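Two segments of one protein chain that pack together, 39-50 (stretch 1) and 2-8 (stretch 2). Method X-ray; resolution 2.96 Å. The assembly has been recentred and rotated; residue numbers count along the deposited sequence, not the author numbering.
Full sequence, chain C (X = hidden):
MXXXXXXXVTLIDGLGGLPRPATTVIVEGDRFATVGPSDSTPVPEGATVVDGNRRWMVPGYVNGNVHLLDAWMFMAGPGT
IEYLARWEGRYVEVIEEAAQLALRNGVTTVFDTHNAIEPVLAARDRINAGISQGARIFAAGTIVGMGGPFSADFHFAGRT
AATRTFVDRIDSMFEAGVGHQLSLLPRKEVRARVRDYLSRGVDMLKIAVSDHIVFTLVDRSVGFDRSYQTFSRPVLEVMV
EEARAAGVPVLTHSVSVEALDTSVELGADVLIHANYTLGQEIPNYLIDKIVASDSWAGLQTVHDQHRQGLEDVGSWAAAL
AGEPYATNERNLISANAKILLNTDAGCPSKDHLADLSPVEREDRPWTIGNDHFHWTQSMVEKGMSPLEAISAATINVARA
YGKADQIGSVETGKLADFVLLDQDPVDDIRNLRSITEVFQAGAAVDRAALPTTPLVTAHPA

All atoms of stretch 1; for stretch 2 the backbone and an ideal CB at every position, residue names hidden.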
ATOM      1  N   ASP C  39      68.185 -18.484 -11.090  1.00 40.92           N
ATOM      2  CA  ASP C  39      67.806 -17.912 -12.342  1.00 54.67           C
ATOM      3  C   ASP C  39      66.369 -18.340 -12.469  1.00 63.62           C
ATOM      4  O   ASP C  39      65.475 -17.523 -12.666  1.00 32.90           O
ATOM      5  CB  ASP C  39      68.643 -18.438 -13.479  1.00 48.98           C
ATOM      6  CG  ASP C  39      69.466 -17.370 -14.149  1.00 50.37           C
ATOM      7  OD1 ASP C  39      69.217 -16.173 -13.954  1.00 61.30           O
ATOM      8  OD2 ASP C  39      70.378 -17.746 -14.886  1.00 50.39           O
ATOM      9  N   SER C  40      66.164 -19.645 -12.269  1.00 54.91           N
ATOM     10  CA  SER C  40      64.850 -20.220 -11.995  1.00 65.83           C
ATOM     11  C   SER C  40      64.728 -20.816 -10.598  1.00 62.78           C
ATOM     12  O   SER C  40      64.518 -20.062  -9.638  1.00 46.61           O
ATOM     13  CB  SER C  40      64.430 -21.223 -13.041  1.00 45.27           C
ATOM     14  OG  SER C  40      63.670 -20.548 -14.031  1.00 52.29           O
ATOM     15  N   THR C  41      64.770 -22.140 -10.456  1.00 38.09           N
ATOM     16  CA  THR C  41      64.777 -22.688  -9.104  1.00 50.13           C
ATOM     17  C   THR C  41      65.390 -24.054  -8.749  1.00 50.76           C
ATOM     18  O   THR C  41      65.811 -24.211  -7.639  1.00 50.89           O
ATOM     19  CB  THR C  41      63.418 -22.426  -8.438  1.00 57.90           C
ATOM     20  OG1 THR C  41      63.212 -21.018  -8.373  1.00 27.72           O
ATOM     21  CG2 THR C  41      63.395 -22.951  -7.036  1.00 66.56           C
ATOM     22  N   PRO C  42      65.427 -25.043  -9.631  1.00 47.48           N
ATOM     23  CA  PRO C  42      64.753 -24.996 -10.925  1.00 36.83           C
ATOM     24  C   PRO C  42      63.652 -26.052 -11.193  1.00 17.40           C
ATOM     25  O   PRO C  42      63.083 -26.644 -10.315  1.00 16.37           O
ATOM     26  CB  PRO C  42      65.929 -25.198 -11.886  1.00 45.27           C
ATOM     27  CG  PRO C  42      66.952 -25.978 -11.127  1.00 50.05           C
ATOM     28  CD  PRO C  42      66.379 -26.249  -9.796  1.00 51.91           C
ATOM     29  N   VAL C  43      63.310 -26.192 -12.459  1.00 19.42           N
ATOM     30  CA  VAL C  43      62.225 -27.042 -12.933  1.00 26.23           C
ATOM     31  C   VAL C  43      62.491 -28.555 -12.906  1.00 43.74           C
ATOM     32  O   VAL C  43      63.520 -29.007 -13.376  1.00 46.69           O
ATOM     33  CB  VAL C  43      61.851 -26.614 -14.370  1.00 34.15           C
ATOM     34  CG1 VAL C  43      61.839 -25.108 -14.482  1.00 32.50           C
ATOM     35  CG2 VAL C  43      62.823 -27.180 -15.378  1.00 36.05           C
ATOM     36  N   PRO C  44      61.561 -29.359 -12.421  1.00 32.94           N
ATOM     37  CA  PRO C  44      61.883 -30.804 -12.351  1.00 38.39           C
ATOM     38  C   PRO C  44      61.616 -31.638 -13.614  1.00 49.57           C
ATOM     39  O   PRO C  44      61.164 -32.810 -13.512  1.00 49.40           O
ATOM     40  CB  PRO C  44      61.028 -31.326 -11.174  1.00 52.66           C
ATOM     41  CG  PRO C  44      60.530 -30.118 -10.475  1.00 49.05           C
ATOM     42  CD  PRO C  44      60.485 -28.997 -11.493  1.00 42.93           C
ATOM     43  N   GLU C  45      61.894 -31.034 -14.782  1.00 50.02           N
ATOM     44  CA  GLU C  45      61.954 -31.712 -16.070  1.00 53.87           C
ATOM     45  C   GLU C  45      60.617 -32.296 -16.529  1.00 48.84           C
ATOM     46  O   GLU C  45      60.393 -32.438 -17.737  1.00 61.02           O
ATOM     47  CB  GLU C  45      63.029 -32.811 -16.039  1.00 52.89           C
ATOM     48  CG  GLU C  45      63.739 -33.028 -17.375  1.00 77.16           C
ATOM     49  CD  GLU C  45      63.692 -34.466 -17.873  1.00 53.13           C
ATOM     50  OE1 GLU C  45      64.014 -35.382 -17.072  1.00 34.81           O
ATOM     51  OE2 GLU C  45      63.372 -34.650 -19.087  1.00 38.97           O
ATOM     52  N   GLY C  46      59.763 -32.664 -15.572  1.00 47.25           N
ATOM     53  CA  GLY C  46      58.437 -33.141 -15.856  1.00 56.57           C
ATOM     54  C   GLY C  46      57.401 -32.081 -15.533  1.00 50.13           C
ATOM     55  O   GLY C  46      56.202 -32.226 -15.802  1.00 46.22           O
ATOM     56  N   ALA C  47      57.884 -31.003 -14.943  1.00 50.27           N
ATOM     57  CA  ALA C  47      57.016 -29.959 -14.501  1.00 44.42           C
ATOM     58  C   ALA C  47      56.400 -29.261 -15.685  1.00 34.96           C
ATOM     59  O   ALA C  47      57.080 -28.950 -16.642  1.00 29.06           O
ATOM     60  CB  ALA C  47      57.754 -28.955 -13.616  1.00 40.00           C
ATOM     61  N   THR C  48      55.101 -29.031 -15.621  1.00 37.63           N
ATOM     62  CA  THR C  48      54.412 -28.269 -16.649  1.00 32.96           C
ATOM     63  C   THR C  48      54.944 -26.838 -16.657  1.00 32.88           C
ATOM     64  O   THR C  48      55.025 -26.166 -15.638  1.00 28.39           O
ATOM     65  CB  THR C  48      52.891 -28.276 -16.428  1.00 33.40           C
ATOM     66  OG1 THR C  48      52.425 -29.630 -16.439  1.00 37.53           O
ATOM     67  CG2 THR C  48      52.185 -27.510 -17.499  1.00 44.48           C
ATOM     68  N   VAL C  49      55.305 -26.377 -17.835  1.00 43.59           N
ATOM     69  CA  VAL C  49      55.793 -25.011 -18.021  1.00 29.88           C
ATOM     70  C   VAL C  49      54.610 -24.069 -17.833  1.00 35.66           C
ATOM     71  O   VAL C  49      53.484 -24.398 -18.228  1.00 39.09           O
ATOM     72  CB  VAL C  49      56.404 -24.818 -19.443  1.00 41.03           C
ATOM     73  CG1 VAL C  49      56.640 -26.171 -20.144  1.00 54.45           C
ATOM     74  CG2 VAL C  49      55.524 -23.954 -20.345  1.00 51.93           C
ATOM     75  N   VAL C  50      54.837 -22.921 -17.195  1.00 38.75           N
ATOM     76  CA  VAL C  50      53.968 -21.747 -17.388  1.00 32.47           C
ATOM     77  C   VAL C  50      54.860 -20.498 -17.509  1.00 30.04           C
ATOM     78  O   VAL C  50      55.657 -20.185 -16.616  1.00 31.05           O
ATOM     79  CB  VAL C  50      52.966 -21.562 -16.262  1.00 25.71           C
ATOM     80  CG1 VAL C  50      52.430 -20.140 -16.281  1.00 44.92           C
ATOM     81  CG2 VAL C  50      51.811 -22.511 -16.373  1.00 31.17           C
ATOM     82  N   UNK C   2      48.729 -31.761 -12.522  1.00 10.96           N
ATOM     83  CA  UNK C   2      50.038 -31.316 -13.075  1.00 26.01           C
ATOM     84  C   UNK C   2      50.918 -30.782 -11.957  1.00 26.67           C
ATOM     85  O   UNK C   2      50.428 -30.353 -10.914  1.00 24.45           O
ATOM     86  CB  UNK C   2      49.848 -30.241 -14.147  1.00 26.01           C
ATOM     87  N   UNK C   3      52.228 -30.804 -12.175  1.00 33.64           N
ATOM     88  CA  UNK C   3      53.145 -30.093 -11.295  1.00 26.85           C
ATOM     89  C   UNK C   3      53.743 -29.019 -12.169  1.00 26.98           C
ATOM     90  O   UNK C   3      54.174 -29.320 -13.253  1.00 35.46           O
ATOM     91  CB  UNK C   3      54.208 -31.003 -10.676  1.00 26.85           C
ATOM     92  N   UNK C   4      53.722 -27.767 -11.732  1.00 30.06           N
ATOM     93  CA  UNK C   4      53.937 -26.642 -12.641  1.00 24.81           C
ATOM     94  C   UNK C   4      55.012 -25.713 -12.169  1.00 18.49           C
ATOM     95  O   UNK C   4      55.216 -25.596 -10.971  1.00 32.13           O
ATOM     96  CB  UNK C   4      52.639 -25.854 -12.830  1.00 24.81           C
ATOM     97  N   UNK C   5      55.697 -25.058 -13.102  1.00 10.28           N
ATOM     98  CA  UNK C   5      56.622 -23.977 -12.742  1.00  8.60           C
ATOM     99  C   UNK C   5      56.255 -22.698 -13.466  1.00 18.92           C
ATOM    100  O   UNK C   5      56.075 -22.711 -14.669  1.00  9.04           O
ATOM    101  CB  UNK C   5      58.066 -24.367 -13.066  1.00  8.60           C
ATOM    102  N   UNK C   6      56.090 -21.600 -12.726  1.00 33.16           N
ATOM    103  CA  UNK C   6      55.756 -20.330 -13.335  1.00 14.27           C
ATOM    104  C   UNK C   6      56.973 -19.446 -13.235  1.00 12.82           C
ATOM    105  O   UNK C   6      57.399 -19.061 -12.165  1.00 12.40           O
ATOM    106  CB  UNK C   6      54.538 -19.683 -12.672  1.00 14.27           C
ATOM    107  N   UNK C   7      57.502 -19.097 -14.386  1.00 19.94           N
ATOM    108  CA  UNK C   7      58.829 -18.532 -14.507  1.00 20.91           C
ATOM    109  C   UNK C   7      58.842 -17.030 -14.868  1.00 27.30           C
ATOM    110  O   UNK C   7      57.963 -16.567 -15.598  1.00 22.47           O
ATOM    111  CB  UNK C   7      59.607 -19.320 -15.563  1.00 20.91           C
ATOM    112  N   UNK C   8      59.857 -16.300 -14.385  1.00 21.22           N
ATOM    113  CA  UNK C   8      60.039 -14.907 -14.718  1.00 23.66           C
ATOM    114  C   UNK C   8      58.838 -14.039 -14.314  1.00 42.38           C
ATOM    115  O   UNK C   8      58.388 -13.148 -15.070  1.00 37.35           O
ATOM    116  CB  UNK C   8      60.300 -14.773 -16.220  1.00 23.66           C
TER

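T48 to V50 runs parallel to positions 4 to 6, with T48 opposite 4, V49 opposite 5 and V50 opposite 6, so the ladder's hydrogen bonds fall on alternate residues of stretch 2.

Position 2 directs its CA-to-CB bond toward stretch 1, and the ideal CB lies 3.5 Å from T48 OG1. A small residue, polar or not, suits so close an approach. The deposited residue is S2; in rotamer m (chi1 -52°) S2 OG lies 3.8 Å from T48 OG1, and the pair is not a hydrogen bond.

At position 3 the CB points sideways, 4.9 Å from A47 CA. T48 N donates to O of residue 3 at 2.6 Å, and A47 CA makes a CA-H...O contact with the same O at 3.2 Å. Many side chains would fit, beta-branched ones included at phi/psi -115/129. It is T3 (m), whose CG2 comes no nearer to stretch 1 than 4.5 Å, from A47 CB.

Position 4 is extended (-127/150), and its CB shares a sheet face with T48 and V50. The ideal CB is 4.9 Å from V50 CG2, which favours an aliphatic residue such as valine, leucine or isoleucine. I4 is found there: its CG2 packs 3.5 Å from V50 CG2 and comes within 3.1 Å of T48 O.

Position 5 turns to the other face, with V49. Its N donates to T48 O (2.8 Å) and its O accepts from V50 N (2.8 Å). The ideal CB has V43 CG1 at 4.1 Å and A47 CB at 4.6 Å, an apolar setting that a small residue already meets; valine could also be considered. The residue is A5, whose CB touches V43 CG1.

Position 6 returns to the face of 4, its CB 4.1 Å from V50 O and its CA only 3.3 Å from that O in a CA-H...O contact. The methyls of V50 invite a branched aliphatic side chain. I6 answers with CG2 3.7 Å from V50 CG1.

Position 7 points toward stretch 1, its CB 4.2 Å from V50 O and 4.5 Å from S40 OG. The backbone N donates to V50 O at 3.1 Å; serine, threonine or valine would suit the remaining space. In T7, chi1 of 62° (p) lets OG1 add a weak hydrogen bond to V50 O at 3.5 Å, while CG2 lies 4.2 Å from S40 OG.

Position 8 has phi/psi 59/44, a left-handed conformation favouring glycine, asparagine or aspartate, and nothing of stretch 1 lies within 5.5 Å of its CB. N8 occupies this corner, with ND2 hydrogen-bonded elsewhere in the structure.

Stretch 2 (2-8) STIAITN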
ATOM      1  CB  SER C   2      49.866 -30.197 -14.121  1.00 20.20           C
ATOM      2  OG  SER C   2      48.929 -30.494 -15.150  1.00 14.57           O
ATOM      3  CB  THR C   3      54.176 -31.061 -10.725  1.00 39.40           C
ATOM      4  OG1 THR C   3      53.477 -31.960  -9.817  1.00 41.72           O
ATOM      5  CG2 THR C   3      55.356 -30.300 -10.032  1.00 15.27           C
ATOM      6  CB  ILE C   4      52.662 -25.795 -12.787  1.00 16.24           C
ATOM      7  CG1 ILE C   4      51.430 -26.707 -12.836  1.00 24.51           C
ATOM      8  CG2 ILE C   4      52.773 -24.903 -14.014  1.00 22.79           C
ATOM      9  CD1 ILE C   4      50.313 -26.242 -13.747  1.00 44.75           C
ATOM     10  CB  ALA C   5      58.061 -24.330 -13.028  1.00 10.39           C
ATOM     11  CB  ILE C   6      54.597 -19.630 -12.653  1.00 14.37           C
ATOM     12  CG1 ILE C   6      53.420 -20.569 -12.509  1.00 13.16           C
ATOM     13  CG2 ILE C   6      54.177 -18.435 -13.494  1.00 17.80           C
ATOM     14  CD1 ILE C   6      53.258 -21.135 -11.105  1.00 18.95           C
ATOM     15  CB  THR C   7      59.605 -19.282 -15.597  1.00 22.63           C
ATOM     16  OG1 THR C   7      58.944 -19.131 -16.861  1.00 15.00           O
ATOM     17  CG2 THR C   7      59.674 -20.761 -15.255  1.00 32.06           C
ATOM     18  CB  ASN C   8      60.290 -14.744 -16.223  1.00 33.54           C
ATOM     19  CG  ASN C   8      61.260 -13.577 -16.562  1.00 34.95           C
ATOM     20  OD1 ASN C   8      61.620 -12.741 -15.720  1.00  4.78           O
ATOM     21  ND2 ASN C   8      61.700 -13.544 -17.811  1.00 52.71           N
TER
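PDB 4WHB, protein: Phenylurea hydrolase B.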